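Local coordinates for protein putative Scyalone Dehydratase (Novosphingobium aromaticivorans DSM 12444, PDB 3EF8) that is of unproven function but, as a putative scytalone dehydratase with an NTF2-like SnoaL-type fold, may act as a lyase, at residues I13-M16 against M17-S21. Numbering follows the deposited sequence.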
loop_
_atom_site.group_PDB
_atom_site.type_symbol
_atom_site.label_atom_id
_atom_site.label_comp_id
_atom_site.label_asym_id
_atom_site.label_seq_id
_atom_site.Cartn_x
_atom_site.Cartn_y
_atom_site.Cartn_z
ATOM N N ILE A 13 15.554 -2.907 3.622
ATOM C CA ILE A 13 14.675 -3.995 4.052
ATOM C C ILE A 13 13.383 -3.932 3.216
ATOM O O ILE A 13 12.914 -4.938 2.694
ATOM C CB ILE A 13 14.393 -3.947 5.577
ATOM C CG1 ILE A 13 15.680 -4.340 6.322
ATOM C CG2 ILE A 13 13.172 -4.838 5.943
ATOM C CD1 ILE A 13 15.606 -3.937 7.789
ATOM N N GLU A 14 12.812 -2.738 3.118
ATOM C CA GLU A 14 11.563 -2.582 2.339
ATOM C C GLU A 14 11.830 -2.991 0.896
ATOM O O GLU A 14 11.023 -3.748 0.295
ATOM C CB GLU A 14 11.089 -1.150 2.401
ATOM C CG GLU A 14 10.487 -0.762 3.742
ATOM C CD GLU A 14 10.159 0.673 3.937
ATOM O OE1 GLU A 14 10.712 1.523 3.214
ATOM O OE2 GLU A 14 9.373 0.960 4.885
ATOM N N ARG A 15 12.933 -2.519 0.309
ATOM C CA ARG A 15 13.292 -2.914 -1.048
ATOM C C ARG A 15 13.352 -4.434 -1.214
ATOM O O ARG A 15 12.878 -4.990 -2.225
ATOM C CB ARG A 15 14.626 -2.255 -1.469
ATOM C CG ARG A 15 15.157 -2.654 -2.813
ATOM C CD ARG A 15 14.104 -2.493 -3.914
ATOM N NE ARG A 15 14.656 -2.753 -5.236
ATOM C CZ ARG A 15 15.328 -1.863 -5.966
ATOM N NH1 ARG A 15 15.537 -0.622 -5.549
ATOM N NH2 ARG A 15 15.793 -2.257 -7.141
HETATM N N MSE A 16 13.954 -5.111 -0.248
HETATM C CA MSE A 16 14.077 -6.576 -0.339
HETATM C C MSE A 16 12.704 -7.198 -0.316
HETATM O O MSE A 16 12.410 -8.127 -1.097
HETATM C CB MSE A 16 14.980 -7.096 0.786
HETATM C CG MSE A 16 15.244 -8.551 0.752
HETATM SE SE MSE A 16 13.828 -9.674 1.466
HETATM C CE MSE A 16 14.247 -9.393 3.396
HETATM N N MSE A 17 11.832 -6.691 0.552
HETATM C CA MSE A 17 10.480 -7.228 0.669
HETATM C C MSE A 17 9.706 -7.035 -0.644
HETATM O O MSE A 17 8.912 -7.900 -1.036
HETATM C CB MSE A 17 9.734 -6.605 1.833
HETATM C CG MSE A 17 10.429 -6.910 3.202
HETATM SE SE MSE A 17 9.663 -5.965 4.654
HETATM C CE MSE A 17 7.887 -6.768 4.789
ATOM N N PHE A 18 9.946 -5.909 -1.288
ATOM C CA PHE A 18 9.299 -5.605 -2.555
ATOM C C PHE A 18 9.880 -6.426 -3.659
ATOM O O PHE A 18 9.161 -6.914 -4.557
ATOM C CB PHE A 18 9.395 -4.128 -2.895
ATOM C CG PHE A 18 8.781 -3.212 -1.861
ATOM C CD1 PHE A 18 7.741 -3.642 -1.034
ATOM C CD2 PHE A 18 9.234 -1.911 -1.724
ATOM C CE1 PHE A 18 7.174 -2.781 -0.062
ATOM C CE2 PHE A 18 8.678 -1.054 -0.796
ATOM C CZ PHE A 18 7.668 -1.484 0.051
ATOM N N ASP A 19 11.185 -6.617 -3.649
ATOM C CA ASP A 19 11.801 -7.502 -4.635
ATOM C C ASP A 19 11.247 -8.898 -4.506
ATOM O O ASP A 19 10.979 -9.605 -5.489
ATOM C CB ASP A 19 13.318 -7.589 -4.423
ATOM C CG ASP A 19 14.062 -6.336 -4.862
ATOM O OD1 ASP A 19 13.548 -5.485 -5.636
ATOM O OD2 ASP A 19 15.241 -6.193 -4.430
ATOM N N TYR A 20 11.040 -9.347 -3.271
ATOM C CA TYR A 20 10.425 -10.652 -3.032
ATOM C C TYR A 20 9.045 -10.792 -3.681
ATOM O O TYR A 20 8.767 -11.714 -4.441
ATOM C CB TYR A 20 10.339 -10.984 -1.515
ATOM C CG TYR A 20 9.582 -12.246 -1.179
ATOM C CD1 TYR A 20 8.217 -12.228 -1.079
ATOM C CD2 TYR A 20 10.234 -13.448 -0.980
ATOM C CE1 TYR A 20 7.467 -13.381 -0.782
ATOM C CE2 TYR A 20 9.484 -14.606 -0.683
ATOM C CZ TYR A 20 8.118 -14.536 -0.591
ATOM O OH TYR A 20 7.334 -15.662 -0.325
ATOM N N SER A 21 8.194 -9.803 -3.439
ATOM C CA SER A 21 6.820 -9.822 -3.965
ATOM C C SER A 21 6.823 -9.735 -5.481
ATOM O O SER A 21 6.006 -10.384 -6.142
ATOM C CB SER A 21 6.013 -8.703 -3.372
ATOM O OG SER A 21 5.666 -9.060 -2.070
#
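Arg15 sends CG opposite its backbone N (chi1 176°) and then bends at chi2, while Asp19 holds CG opposite its carbonyl carbon (chi1 -74°); together these torsions bring the guanidinium down to the carboxylate one helical turn on. NE of Arg15 reaches OD1 of Asp19 at 3.0 Å, a salt bridge met from the syn side but tilted out of the carboxylate plane. The acceptor is nearly coplanar with the guanidinium; the two planes stand 84° apart, and across this contact NE alone makes the bond. OD1 of Asp19 also takes Arg90 of the second subunit, so one oxygen serves two arginines, while NH1 of Arg15 pairs with Asp80 of that subunit. On Phe18 the ring lays one face over Glu14 O, 3.2 Å from Phe18 CG, while that same oxygen accepts the Phe18 N-H, with N at 2.9 Å. Phe18 CE2 lies 4.0 Å from Glu14 CB. With an alanine in place of Phe18, Glu14 O would probably lose the ring face covering it, and a gap would open beside Cys78 of the second subunit. Toward the sheet, the selenium of Met17, a selenomethionine, lies 3.9 Å from Ile13 CG2, and both side chains pack on strand 86-99. This is i to i+4 pairing on the long N-terminal helix, its apolar side against the curved sheet of an NTF2-like fold, its charged side meeting other subunits.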